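Local coordinates for protein N-acetyltransferase (Escherichia coli, PDB 6GTQ) that probably transfers an acetyl group from acetyl-coenzyme A to an amino group of an acceptor substrate, as enzymes of the GNAT fold do, at residues Y18-F23 with L32-H37; Q60-Y65 with R103-Q108. The protein carries 1 engineered substitution. All coordinates share one frame; numbering follows the deposited sequence.

Overall arrangement
Contact 1 and contact 2 both lie around the start of strand 61-74, an inner strand of the mixed GNAT sheet, their centres about 13 Å apart, and both are partly buried. Contact 1 packs the loop ahead of helix 28-36 onto that helix, whereas contact 2 sets the start of strand 61-74 against the loop leading into helix 110-129. They meet directly: D19 O lies 3.2 Å from V61 N, a probable hydrogen bond, and the F23 ring lies along the V61-G63 backbone. Apolar side chains carry both, with no hydrogen bond crossing either. In contact 1 an aromatic ring gives a buried floor and a threonine and a glutamine the outer side; contact 2 is smaller, essentially one leucine pair bordered by a serine.

Contact 1. Residues Y18-F23 with L32-H37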
loop_
_atom_site.group_PDB
_atom_site.type_symbol
_atom_site.label_atom_id
_atom_site.label_comp_id
_atom_site.label_asym_id
_atom_site.label_seq_id
_atom_site.Cartn_x
_atom_site.Cartn_y
_atom_site.Cartn_z
ATOM N N TYR A 18 -11.754 -7.941 -16.281
ATOM C CA TYR A 18 -12.180 -7.832 -14.887
ATOM C C TYR A 18 -13.592 -7.276 -14.715
ATOM O O TYR A 18 -14.014 -6.419 -15.495
ATOM C CB TYR A 18 -11.182 -6.946 -14.133
ATOM C CG TYR A 18 -9.823 -7.583 -13.950
ATOM C CD1 TYR A 18 -8.823 -7.435 -14.910
ATOM C CD2 TYR A 18 -9.528 -8.330 -12.810
ATOM C CE1 TYR A 18 -7.569 -8.026 -14.748
ATOM C CE2 TYR A 18 -8.274 -8.914 -12.631
ATOM C CZ TYR A 18 -7.300 -8.765 -13.605
ATOM O OH TYR A 18 -6.071 -9.350 -13.421
ATOM N N ASP A 19 -14.321 -7.758 -13.682
ATOM C CA ASP A 19 -15.653 -7.253 -13.358
ATOM C C ASP A 19 -15.462 -6.159 -12.307
ATOM O O ASP A 19 -15.211 -6.442 -11.134
ATOM C CB ASP A 19 -16.610 -8.367 -12.910
ATOM C CG ASP A 19 -18.057 -7.917 -12.875
ATOM O OD1 ASP A 19 -18.572 -7.474 -13.935
ATOM O OD2 ASP A 19 -18.679 -8.008 -11.796
ATOM N N LEU A 20 -15.499 -4.900 -12.753
ATOM C CA LEU A 20 -15.296 -3.751 -11.861
ATOM C C LEU A 20 -16.487 -2.808 -11.618
ATOM O O LEU A 20 -16.598 -2.218 -10.545
ATOM C CB LEU A 20 -14.104 -2.920 -12.351
ATOM C CG LEU A 20 -12.712 -3.556 -12.327
ATOM C CD1 LEU A 20 -12.786 -5.053 -12.577
ATOM C CD2 LEU A 20 -11.814 -2.888 -13.355
ATOM N N GLN A 21 -17.368 -2.664 -12.605
ATOM C CA GLN A 21 -18.533 -1.777 -12.481
ATOM C C GLN A 21 -19.294 -1.853 -11.151
ATOM O O GLN A 21 -19.703 -0.808 -10.640
ATOM C CB GLN A 21 -19.512 -1.976 -13.654
ATOM C CG GLN A 21 -19.015 -1.410 -15.001
ATOM C CD GLN A 21 -18.659 0.070 -15.018
ATOM O OE1 GLN A 21 -17.669 0.485 -15.635
ATOM N NE2 GLN A 21 -19.455 0.902 -14.356
ATOM N N ARG A 22 -19.475 -3.064 -10.594
ATOM C CA ARG A 22 -20.202 -3.276 -9.340
ATOM C C ARG A 22 -19.470 -2.792 -8.075
ATOM O O ARG A 22 -20.136 -2.558 -7.065
ATOM C CB ARG A 22 -20.601 -4.753 -9.200
ATOM N N PHE A 23 -18.120 -2.646 -8.122
ATOM C CA PHE A 23 -17.273 -2.235 -6.992
ATOM C C PHE A 23 -17.752 -0.959 -6.291
ATOM O O PHE A 23 -18.062 0.032 -6.958
ATOM C CB PHE A 23 -15.792 -2.109 -7.416
ATOM C CG PHE A 23 -14.815 -1.773 -6.300
ATOM C CD1 PHE A 23 -14.219 -2.778 -5.549
ATOM C CD2 PHE A 23 -14.468 -0.452 -6.029
ATOM C CE1 PHE A 23 -13.328 -2.467 -4.521
ATOM C CE2 PHE A 23 -13.579 -0.146 -4.996
ATOM C CZ PHE A 23 -13.010 -1.155 -4.256
ATOM N N LEU A 32 -14.326 5.533 -9.184
ATOM C CA LEU A 32 -14.097 6.072 -10.507
ATOM C C LEU A 32 -12.687 5.839 -10.960
ATOM O O LEU A 32 -12.484 5.572 -12.143
ATOM C CB LEU A 32 -14.467 7.553 -10.553
ATOM C CG LEU A 32 -15.962 7.834 -10.676
ATOM C CD1 LEU A 32 -16.307 9.194 -10.106
ATOM C CD2 LEU A 32 -16.441 7.694 -12.122
ATOM N N PHE A 33 -11.710 5.861 -10.030
ATOM C CA PHE A 33 -10.337 5.572 -10.418
ATOM C C PHE A 33 -10.240 4.136 -10.942
ATOM O O PHE A 33 -9.594 3.905 -11.962
ATOM C CB PHE A 33 -9.323 5.832 -9.288
ATOM C CG PHE A 33 -7.905 5.568 -9.747
ATOM C CD1 PHE A 33 -7.245 6.471 -10.572
ATOM C CD2 PHE A 33 -7.260 4.379 -9.418
ATOM C CE1 PHE A 33 -5.962 6.197 -11.051
ATOM C CE2 PHE A 33 -5.975 4.110 -9.893
ATOM C CZ PHE A 33 -5.334 5.024 -10.701
ATOM N N LEU A 34 -10.909 3.190 -10.271
ATOM C CA LEU A 34 -10.887 1.786 -10.655
ATOM C C LEU A 34 -11.585 1.515 -11.989
ATOM O O LEU A 34 -11.052 0.767 -12.815
ATOM C CB LEU A 34 -11.490 0.909 -9.536
ATOM C CG LEU A 34 -11.539 -0.599 -9.808
ATOM C CD1 LEU A 34 -10.177 -1.255 -9.627
ATOM C CD2 LEU A 34 -12.586 -1.271 -8.981
ATOM N N THR A 35 -12.767 2.105 -12.197
ATOM C CA THR A 35 -13.574 1.831 -13.387
ATOM C C THR A 35 -13.222 2.684 -14.628
ATOM O O THR A 35 -13.752 2.388 -15.701
ATOM C CB THR A 35 -15.075 1.916 -13.042
ATOM O OG1 THR A 35 -15.331 3.125 -12.323
ATOM C CG2 THR A 35 -15.554 0.718 -12.224
ATOM N N THR A 36 -12.338 3.706 -14.514
ATOM C CA THR A 36 -11.989 4.554 -15.673
ATOM C C THR A 36 -10.477 4.837 -15.856
ATOM O O THR A 36 -10.078 5.228 -16.958
ATOM C CB THR A 36 -12.782 5.907 -15.673
ATOM O OG1 THR A 36 -12.466 6.687 -14.522
ATOM C CG2 THR A 36 -14.293 5.738 -15.788
ATOM N N HIS A 37 -9.640 4.669 -14.804
ATOM C CA HIS A 37 -8.214 5.034 -14.905
ATOM C C HIS A 37 -7.194 3.967 -14.513
ATOM O O HIS A 37 -6.099 3.982 -15.079
ATOM C CB HIS A 37 -7.927 6.324 -14.104
ATOM C CG HIS A 37 -8.556 7.545 -14.701
ATOM N ND1 HIS A 37 -8.060 8.120 -15.862
ATOM C CD2 HIS A 37 -9.655 8.231 -14.312
ATOM C CE1 HIS A 37 -8.862 9.138 -16.132
ATOM N NE2 HIS A 37 -9.836 9.245 -15.227
#
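The carbonyl oxygen of L20 is held from its own loop and covered from the helix. F23 N donates to L20 O at 2.9 Å, closing the type I turn L20-F23, while the methyl T35 CG2 packs 3.5 Å from L20 O. Threonine suits this place because its two branches can part company: with chi1 at 49°, OG1 sits between the backbone N and the carbonyl carbon and bonds back to N31 O in the helix, leaving the methyl to face the loop. From the second position of the turn, Q21 bends at its second torsion (chi2 -57°) and brings OE1 alongside T35 CB at 3.9 Å, a van der Waals touch on the exposed side.

Deeper in, L34 contributes the largest share of the contact. Its CG stands anti to the backbone N (chi1 180°), which sends CD2 between the two apolar residues of the turn. That methyl lies over one face of the F23 ring, 3.5 Å from F23 CG, near the root of the ring. On its other flank L34 CD2 meets L20 CB at 4.0 Å, the two leucines crossing at about a right angle. L34 also touches Y64 and L20 touches V61, both of strand 61-74, so this layer runs on into the sheet. Loop and helix thus meet chiefly through apolar packing, no hydrogen bond joining the two segments.

Contact 2. Residues Q60-Y65 with R103-Q108; sequences QVLGYY and RSLQGQ
This is a small apolar contact at one end of the central sheet, where strand 61-74 begins and meets the loop that joins strand 90-101 to helix 110-129. It rests on two leucines whose side chains cross at about a right angle. The methyl L105 CD1 comes up against L62 CB at 3.7 Å. L105 also packs on L52 and W110, so a leucine here bridges the sheet and the helix start. L62 and G63 both pair through backbone hydrogen bonds with L52 of strand 48-53, a classic beta bulge; G63 adopts a phi of 158°, which glycine tolerates easily. Beyond L105 the chain makes a type II turn, L105-Q108, with the glycine G107 at its third position (phi 109°). From Q106 onward the sequence fits the Q-x-x-G-x-G signature of GNAT enzymes, in which this loop and the following helix usually hold the pyrophosphate of acetyl-coenzyme A, as is likely here. On the solvent-facing side S104 turns OG between its backbone N and carbonyl carbon (chi1 67°), 3.7 Å from L62 CD2 in a van der Waals approach, while its hydrogen bond goes to D102 OD2. D102 also bonds L62 through the backbone.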
loop_
_atom_site.group_PDB
_atom_site.type_symbol
_atom_site.label_atom_id
_atom_site.label_comp_id
_atom_site.label_asym_id
_atom_site.label_seq_id
_atom_site.Cartn_x
_atom_site.Cartn_y
_atom_site.Cartn_z
ATOM N N GLN A 60 -14.184 -10.991 -10.374
ATOM C CA GLN A 60 -14.900 -9.925 -9.666
ATOM C C GLN A 60 -13.986 -9.251 -8.620
ATOM O O GLN A 60 -13.604 -9.876 -7.628
ATOM C CB GLN A 60 -16.168 -10.490 -9.015
ATOM C CG GLN A 60 -17.066 -9.442 -8.373
ATOM C CD GLN A 60 -18.382 -10.005 -7.890
ATOM O OE1 GLN A 60 -18.702 -11.183 -8.105
ATOM N NE2 GLN A 60 -19.171 -9.175 -7.211
ATOM N N VAL A 61 -13.628 -7.980 -8.860
ATOM C CA VAL A 61 -12.739 -7.198 -7.998
ATOM C C VAL A 61 -13.458 -6.713 -6.748
ATOM O O VAL A 61 -14.459 -5.998 -6.854
ATOM C CB VAL A 61 -12.036 -6.049 -8.775
ATOM C CG1 VAL A 61 -11.210 -5.157 -7.843
ATOM C CG2 VAL A 61 -11.168 -6.612 -9.893
ATOM N N LEU A 62 -12.929 -7.088 -5.569
ATOM C CA LEU A 62 -13.481 -6.705 -4.271
ATOM C C LEU A 62 -12.499 -5.869 -3.431
ATOM O O LEU A 62 -12.639 -5.753 -2.216
ATOM C CB LEU A 62 -14.001 -7.939 -3.496
ATOM C CG LEU A 62 -15.251 -8.640 -4.072
ATOM C CD1 LEU A 62 -15.516 -9.934 -3.358
ATOM C CD2 LEU A 62 -16.482 -7.745 -4.027
ATOM N N GLY A 63 -11.542 -5.258 -4.106
ATOM C CA GLY A 63 -10.522 -4.445 -3.470
ATOM C C GLY A 63 -9.301 -4.305 -4.339
ATOM O O GLY A 63 -9.033 -5.161 -5.188
ATOM N N TYR A 64 -8.559 -3.211 -4.137
ATOM C CA TYR A 64 -7.347 -2.920 -4.891
ATOM C C TYR A 64 -6.355 -2.031 -4.152
ATOM O O TYR A 64 -6.701 -1.353 -3.177
ATOM C CB TYR A 64 -7.698 -2.296 -6.259
ATOM C CG TYR A 64 -8.084 -0.827 -6.256
ATOM C CD1 TYR A 64 -7.120 0.171 -6.402
ATOM C CD2 TYR A 64 -9.424 -0.438 -6.223
ATOM C CE1 TYR A 64 -7.473 1.520 -6.463
ATOM C CE2 TYR A 64 -9.791 0.908 -6.315
ATOM C CZ TYR A 64 -8.810 1.882 -6.426
ATOM O OH TYR A 64 -9.153 3.205 -6.509
ATOM N N TYR A 65 -5.131 -2.000 -4.669
ATOM C CA TYR A 65 -4.074 -1.107 -4.208
ATOM C C TYR A 65 -3.157 -0.762 -5.383
ATOM O O TYR A 65 -3.099 -1.517 -6.350
ATOM C CB TYR A 65 -3.338 -1.608 -2.938
ATOM C CG TYR A 65 -2.266 -2.661 -3.129
ATOM C CD1 TYR A 65 -0.994 -2.315 -3.582
ATOM C CD2 TYR A 65 -2.477 -3.978 -2.723
ATOM C CE1 TYR A 65 0.009 -3.269 -3.723
ATOM C CE2 TYR A 65 -1.471 -4.940 -2.837
ATOM C CZ TYR A 65 -0.230 -4.579 -3.339
ATOM O OH TYR A 65 0.759 -5.518 -3.485
ATOM N N ARG A 103 -17.329 -2.647 0.147
ATOM C CA ARG A 103 -18.202 -2.599 1.331
ATOM C C ARG A 103 -18.613 -3.977 1.851
ATOM O O ARG A 103 -18.741 -4.147 3.065
ATOM C CB ARG A 103 -19.459 -1.760 1.048
ATOM C CG ARG A 103 -19.253 -0.253 1.083
ATOM C CD ARG A 103 -20.498 0.453 0.573
ATOM N NE ARG A 103 -20.388 1.909 0.675
ATOM C CZ ARG A 103 -20.959 2.642 1.625
ATOM N NH1 ARG A 103 -20.799 3.959 1.641
ATOM N NH2 ARG A 103 -21.707 2.068 2.560
ATOM N N SER A 104 -18.807 -4.954 0.933
ATOM C CA SER A 104 -19.177 -6.334 1.249
ATOM C C SER A 104 -18.107 -7.066 2.067
ATOM O O SER A 104 -18.442 -7.970 2.834
ATOM C CB SER A 104 -19.496 -7.113 -0.022
ATOM O OG SER A 104 -18.353 -7.310 -0.835
ATOM N N LEU A 105 -16.832 -6.675 1.913
ATOM C CA LEU A 105 -15.719 -7.303 2.627
ATOM C C LEU A 105 -15.288 -6.569 3.895
ATOM O O LEU A 105 -14.621 -7.173 4.741
ATOM C CB LEU A 105 -14.518 -7.518 1.694
ATOM C CG LEU A 105 -14.628 -8.663 0.681
ATOM C CD1 LEU A 105 -13.315 -8.873 -0.009
ATOM C CD2 LEU A 105 -15.043 -9.981 1.346
ATOM N N GLN A 106 -15.675 -5.284 4.035
ATOM C CA GLN A 106 -15.317 -4.417 5.165
ATOM C C GLN A 106 -15.725 -5.009 6.523
ATOM O O GLN A 106 -16.863 -5.447 6.695
ATOM C CB GLN A 106 -15.846 -2.984 4.966
ATOM C CG GLN A 106 -15.088 -2.221 3.865
ATOM C CD GLN A 106 -15.636 -0.848 3.521
ATOM O OE1 GLN A 106 -16.620 -0.354 4.102
ATOM N NE2 GLN A 106 -14.996 -0.196 2.553
ATOM N N GLY A 107 -14.746 -5.066 7.433
ATOM C CA GLY A 107 -14.872 -5.646 8.766
ATOM C C GLY A 107 -14.119 -6.958 8.930
ATOM O O GLY A 107 -14.011 -7.474 10.046
ATOM N N GLN A 108 -13.578 -7.505 7.821
ATOM C CA GLN A 108 -12.858 -8.781 7.798
ATOM C C GLN A 108 -11.325 -8.638 7.768
ATOM O O GLN A 108 -10.617 -9.645 7.742
ATOM C CB GLN A 108 -13.357 -9.663 6.641
ATOM C CG GLN A 108 -14.773 -10.197 6.850
ATOM C CD GLN A 108 -15.546 -10.352 5.563
ATOM O OE1 GLN A 108 -15.161 -11.102 4.652
ATOM N NE2 GLN A 108 -16.674 -9.655 5.470
#